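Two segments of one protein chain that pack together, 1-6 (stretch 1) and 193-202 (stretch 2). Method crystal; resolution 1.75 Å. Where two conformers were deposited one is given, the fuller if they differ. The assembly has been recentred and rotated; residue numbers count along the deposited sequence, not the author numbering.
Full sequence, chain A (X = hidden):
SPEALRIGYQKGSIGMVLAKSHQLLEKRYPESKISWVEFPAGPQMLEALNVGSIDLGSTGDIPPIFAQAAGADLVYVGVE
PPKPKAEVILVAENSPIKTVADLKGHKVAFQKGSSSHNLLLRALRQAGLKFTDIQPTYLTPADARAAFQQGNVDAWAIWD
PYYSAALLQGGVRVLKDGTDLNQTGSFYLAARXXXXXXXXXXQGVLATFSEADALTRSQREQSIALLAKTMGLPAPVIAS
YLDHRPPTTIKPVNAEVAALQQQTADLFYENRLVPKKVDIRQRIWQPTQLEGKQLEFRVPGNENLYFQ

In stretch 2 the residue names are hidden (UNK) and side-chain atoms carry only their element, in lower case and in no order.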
ATOM      1  N   SER A   1       7.510  18.731 -16.214  1.00 15.03           N
ATOM      2  CA  SER A   1       6.620  18.576 -15.015  1.00 13.45           C
ATOM      3  C   SER A   1       5.234  19.241 -15.222  1.00 12.10           C
ATOM      4  O   SER A   1       5.099  20.266 -15.908  1.00 13.05           O
ATOM      5  CB  SER A   1       7.323  19.071 -13.743  1.00 14.56           C
ATOM      6  OG  SER A   1       7.049  20.437 -13.491  1.00 18.21           O
ATOM      7  N   PRO A   2       4.179  18.632 -14.675  1.00 10.06           N
ATOM      8  CA  PRO A   2       2.834  19.157 -14.889  1.00  9.62           C
ATOM      9  C   PRO A   2       2.532  20.372 -13.997  1.00  9.45           C
ATOM     10  O   PRO A   2       3.274  20.672 -13.053  1.00  9.64           O
ATOM     11  CB  PRO A   2       1.946  17.976 -14.465  1.00  8.35           C
ATOM     12  CG  PRO A   2       2.783  17.321 -13.336  1.00  9.31           C
ATOM     13  CD  PRO A   2       4.182  17.387 -13.881  1.00  9.81           C
ATOM     14  N   GLU A   3       1.416  21.039 -14.283  1.00 10.49           N
ATOM     15  CA  GLU A   3       0.978  22.197 -13.497  0.50 10.43           C
ATOM     16  C   GLU A   3       0.737  21.845 -12.024  1.00 10.24           C
ATOM     17  O   GLU A   3       1.005  22.652 -11.122  1.00  9.44           O
ATOM     18  CB  GLU A   3      -0.289  22.797 -14.104  0.50 11.65           C
ATOM     19  CG  GLU A   3      -0.576  24.199 -13.617  0.50 12.09           C
ATOM     20  CD  GLU A   3      -1.539  24.912 -14.521  0.50 13.11           C
ATOM     21  OE1 GLU A   3      -1.569  24.569 -15.731  0.50 14.93           O
ATOM     22  OE2 GLU A   3      -2.254  25.805 -14.027  0.50 12.09           O
ATOM     23  N   ALA A   4       0.257  20.630 -11.784  1.00  9.11           N
ATOM     24  CA  ALA A   4      -0.068  20.199 -10.431  1.00  8.63           C
ATOM     25  C   ALA A   4       0.068  18.691 -10.273  1.00  7.93           C
ATOM     26  O   ALA A   4      -0.064  17.912 -11.241  1.00  7.52           O
ATOM     27  CB  ALA A   4      -1.457  20.603 -10.063  1.00  8.41           C
ATOM     28  N   LEU A   5       0.351  18.323  -9.026  1.00  5.63           N
ATOM     29  CA  LEU A   5       0.422  16.955  -8.619  1.00  6.41           C
ATOM     30  C   LEU A   5      -0.306  16.912  -7.285  1.00  6.14           C
ATOM     31  O   LEU A   5       0.197  17.412  -6.264  1.00  6.78           O
ATOM     32  CB  LEU A   5       1.869  16.497  -8.482  1.00  5.82           C
ATOM     33  CG  LEU A   5       1.956  15.148  -7.762  1.00  5.27           C
ATOM     34  CD1 LEU A   5       1.199  14.011  -8.472  1.00  7.18           C
ATOM     35  CD2 LEU A   5       3.435  14.765  -7.546  1.00  2.95           C
ATOM     36  N   ARG A   6      -1.453  16.250  -7.306  1.00  4.33           N
ATOM     37  CA  ARG A   6      -2.302  16.047  -6.097  1.00  4.19           C
ATOM     38  C   ARG A   6      -2.147  14.611  -5.633  1.00  3.62           C
ATOM     39  O   ARG A   6      -2.471  13.673  -6.358  1.00  4.55           O
ATOM     40  CB  ARG A   6      -3.790  16.352  -6.395  1.00  3.97           C
ATOM     41  CG  ARG A   6      -3.934  17.771  -6.949  1.00  4.19           C
ATOM     42  CD  ARG A   6      -5.266  17.948  -7.636  1.00  8.29           C
ATOM     43  NE  ARG A   6      -5.344  17.148  -8.853  1.00  6.48           N
ATOM     44  CZ  ARG A   6      -6.482  17.045  -9.550  1.00 10.06           C
ATOM     45  NH1 ARG A   6      -7.595  17.641  -9.107  1.00  8.94           N
ATOM     46  NH2 ARG A   6      -6.522  16.274 -10.628  1.00  9.00           N
ATOM     47  N   UNK A 193      -4.015   8.421 -18.342  1.00  7.80           N
ATOM     48  CA  UNK A 193      -3.619   9.573 -19.145  1.00  7.97           C
ATOM     49  C   UNK A 193      -2.586  10.420 -18.425  1.00  7.97           C
ATOM     50  O   UNK A 193      -1.684  10.977 -19.079  1.00  8.78           O
ATOM     51  c   UNK A 193      -5.476   8.392 -18.147  1.00  7.79           C
ATOM     52  c   UNK A 193      -5.959   9.346 -19.231  1.00  8.10           C
ATOM     53  c   UNK A 193      -4.942  10.353 -19.298  1.00  8.17           C
ATOM     54  N   UNK A 194      -2.666  10.499 -17.090  1.00  7.43           N
ATOM     55  CA  UNK A 194      -1.698  11.307 -16.341  1.00  7.24           C
ATOM     56  C   UNK A 194      -0.334  10.666 -16.366  1.00  6.76           C
ATOM     57  O   UNK A 194       0.654  11.370 -16.466  1.00  6.49           O
ATOM     58  c   UNK A 194      -1.301  12.450 -14.035  1.00  4.92           C
ATOM     59  o   UNK A 194       0.850  15.240 -11.686  1.00  5.82           O
ATOM     60  c   UNK A 194      -2.108  11.462 -14.865  1.00  6.10           C
ATOM     61  c   UNK A 194      -1.662  13.801 -13.986  1.00  5.87           C
ATOM     62  c   UNK A 194       0.164  14.317 -12.473  1.00  5.22           C
ATOM     63  c   UNK A 194      -0.191  12.040 -13.281  1.00  5.05           C
ATOM     64  c   UNK A 194       0.558  12.984 -12.518  1.00  6.62           C
ATOM     65  c   UNK A 194      -0.949  14.731 -13.211  1.00  4.32           C
ATOM     66  N   UNK A 195      -0.295   9.341 -16.252  1.00  6.59           N
ATOM     67  CA  UNK A 195       0.975   8.629 -16.271  1.00  8.19           C
ATOM     68  C   UNK A 195       1.619   8.776 -17.676  1.00  9.19           C
ATOM     69  O   UNK A 195       2.836   9.001 -17.769  1.00  8.49           O
ATOM     70  c   UNK A 195       0.742   7.181 -15.934  1.00  9.33           C
ATOM     71  N   UNK A 196       0.801   8.645 -18.730  1.00 10.24           N
ATOM     72  CA  UNK A 196       1.335   8.714 -20.095  0.50 11.14           C
ATOM     73  C   UNK A 196       1.823  10.110 -20.475  1.00 11.38           C
ATOM     74  O   UNK A 196       2.846  10.241 -21.176  1.00 12.70           O
ATOM     75  o   UNK A 196       1.900   6.436 -22.591  0.50 15.96           O
ATOM     76  c   UNK A 196       1.312   5.882 -21.636  0.50 15.60           C
ATOM     77  c   UNK A 196       0.325   8.152 -21.099  0.50 11.48           C
ATOM     78  o   UNK A 196       1.609   4.744 -21.216  0.50 16.35           O
ATOM     79  c   UNK A 196       0.171   6.630 -20.963  0.50 12.75           C
ATOM     80  N   UNK A 197       1.130  11.136 -19.988  1.00 11.03           N
ATOM     81  CA  UNK A 197       1.474  12.525 -20.231  1.00 10.33           C
ATOM     82  C   UNK A 197       2.683  12.954 -19.419  1.00  9.97           C
ATOM     83  O   UNK A 197       3.412  13.863 -19.833  1.00  9.25           O
ATOM     84  c   UNK A 197       0.586  14.875 -20.060  1.00 15.31           C
ATOM     85  c   UNK A 197       0.302  13.415 -19.811  1.00 10.83           C
ATOM     86  n   UNK A 197      -1.548  17.775 -21.325  1.00 24.77           N
ATOM     87  c   UNK A 197      -0.658  15.699 -20.199  1.00 19.46           C
ATOM     88  c   UNK A 197      -0.413  16.803 -21.248  1.00 21.06           C
ATOM     89  N   UNK A 198       2.859  12.358 -18.230  1.00  7.59           N
ATOM     90  CA  UNK A 198       3.869  12.851 -17.289  1.00  7.36           C
ATOM     91  C   UNK A 198       4.865  11.768 -16.860  1.00  7.59           C
ATOM     92  O   UNK A 198       5.284  11.714 -15.703  1.00  7.54           O
ATOM     93  o   UNK A 198       2.689  15.658 -16.820  1.00 11.16           O
ATOM     94  c   UNK A 198       2.243  14.611 -16.400  1.00  6.16           C
ATOM     95  c   UNK A 198       3.198  13.467 -16.046  1.00  5.80           C
ATOM     96  n   UNK A 198       0.931  14.410 -16.205  1.00  8.80           N
ATOM     97  N   UNK A 199       5.296  10.956 -17.820  1.00  8.11           N
ATOM     98  CA  UNK A 199       6.117   9.763 -17.517  1.00  7.38           C
ATOM     99  C   UNK A 199       7.398  10.032 -16.764  1.00  8.44           C
ATOM    100  O   UNK A 199       7.659   9.385 -15.748  1.00  8.75           O
ATOM    101  N   UNK A 200       8.232  10.930 -17.291  1.00  9.42           N
ATOM    102  CA  UNK A 200       9.514  11.264 -16.653  1.00  9.35           C
ATOM    103  C   UNK A 200       9.279  11.803 -15.255  1.00  9.08           C
ATOM    104  O   UNK A 200       9.972  11.390 -14.333  1.00  9.38           O
ATOM    105  c   UNK A 200      10.302  12.291 -17.458  1.00  9.55           C
ATOM    106  N   UNK A 201       8.273  12.679 -15.119  1.00  7.99           N
ATOM    107  CA  UNK A 201       7.898  13.313 -13.847  1.00  8.55           C
ATOM    108  C   UNK A 201       7.537  12.290 -12.797  1.00  8.24           C
ATOM    109  O   UNK A 201       8.046  12.340 -11.680  1.00  8.36           O
ATOM    110  c   UNK A 201       6.982  15.876 -12.103  1.00  7.09           C
ATOM    111  c   UNK A 201       6.217  14.936 -12.787  1.00  8.46           C
ATOM    112  c   UNK A 201       6.722  14.305 -14.056  1.00  7.60           C
ATOM    113  c   UNK A 201       6.511  16.461 -10.915  1.00  6.75           C
ATOM    114  c   UNK A 201       5.258  16.139 -10.455  1.00  7.85           C
ATOM    115  c   UNK A 201       4.958  14.618 -12.300  1.00  5.92           C
ATOM    116  c   UNK A 201       4.484  15.217 -11.145  1.00  8.42           C
ATOM    117  N   UNK A 202       6.688  11.338 -13.162  1.00  7.64           N
ATOM    118  CA  UNK A 202       6.234  10.321 -12.220  1.00  8.02           C
ATOM    119  C   UNK A 202       7.423   9.470 -11.745  1.00  7.35           C
ATOM    120  O   UNK A 202       7.541   9.105 -10.569  1.00  7.08           O
ATOM    121  c   UNK A 202       3.835  10.227 -13.001  1.00  9.27           C
ATOM    122  c   UNK A 202       4.927   8.144 -12.037  1.00 10.60           C
ATOM    123  c   UNK A 202       3.270  10.702 -11.671  1.00 15.74           C
ATOM    124  c   UNK A 202       5.151   9.432 -12.861  1.00  7.24           C
TER
HETATM  125  O   HOH W   1       5.492  16.185 -17.110  1.00 16.16           O

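Position 193 has three side-chain carbons that close a ring onto its own backbone N and lies beyond the reach of stretch 1, which makes it proline, Pro193. Position 194 carries one carbon, then a ring of six carbons bearing one oxygen. That oxygen sits 2.9 Å from Ala4 O and 3.3 Å from Pro2 CG, and the pattern is tyrosine. Tyr194 points its CA-to-CB bond toward stretch 1, with chi1 in t.

Position 195 has a single carbon and touches nothing on stretch 1: alanine. Position 196 has three carbons, the third carrying two oxygens, a carboxylate, and is also out of reach. Carbon count makes it glutamate. Position 197 runs four carbons in a row to a nitrogen, out of reach of stretch 1, so it is lysine; Lys197 closes a helical turn through its N to Pro193 O at 3.0 Å.

Position 198 shows two carbons, the second carrying one oxygen and one nitrogen. The nitrogen lies 3.1 Å from the backbone O of Tyr194, as an amide donor would, and the oxygen approaches Pro2 CB at 3.4 Å. This is asparagine. Asn198 leaves helical geometry between two helices, its ND2 bonded back to Tyr194 O while OD1 accepts from a water at 2.9 Å; Ser1 N gives that water a weak bond at 3.4 Å.

Position 199 has no side-chain atoms and touches nothing on stretch 1: glycine. Position 200 has one carbon, exposed and distant from stretch 1: alanine. Position 201 has one carbon followed by an unsubstituted ring of six. Over one face of that ring lies Pro2 CD, 3.3 Å from the ring centroid and 14° off the normal, a CH-pi contact; Ser1 CB and Leu5 CD2 also approach it. This is phenylalanine, and Ser1 CB reaches Phe201 CD1 at 3.6 Å. Position 202 has four carbons, forked at the first with one arm two carbons long, and makes no contact with stretch 1: isoleucine.

The contact is small, 311 Å² over both sides, and rests on two aromatics from successive helices. Pro2 points its CB toward them and meets both, with CG 4.1 Å from Tyr194 CZ and CD over Phe201. Leu5, whose CB points sideways, also meets both rings: CD1 is 4.1 Å from Tyr194 CZ, CD2 3.7 Å from Phe201 CZ. Amid this apolar packing, Tyr194 OH donates to Ala4 O, a strand carbonyl at its ring edge. The rule is economical: apolar surface supplies the area, and one hydroxyl satisfies a backbone acceptor.

Stretch 2 (193-202) PYAEKNGAFI
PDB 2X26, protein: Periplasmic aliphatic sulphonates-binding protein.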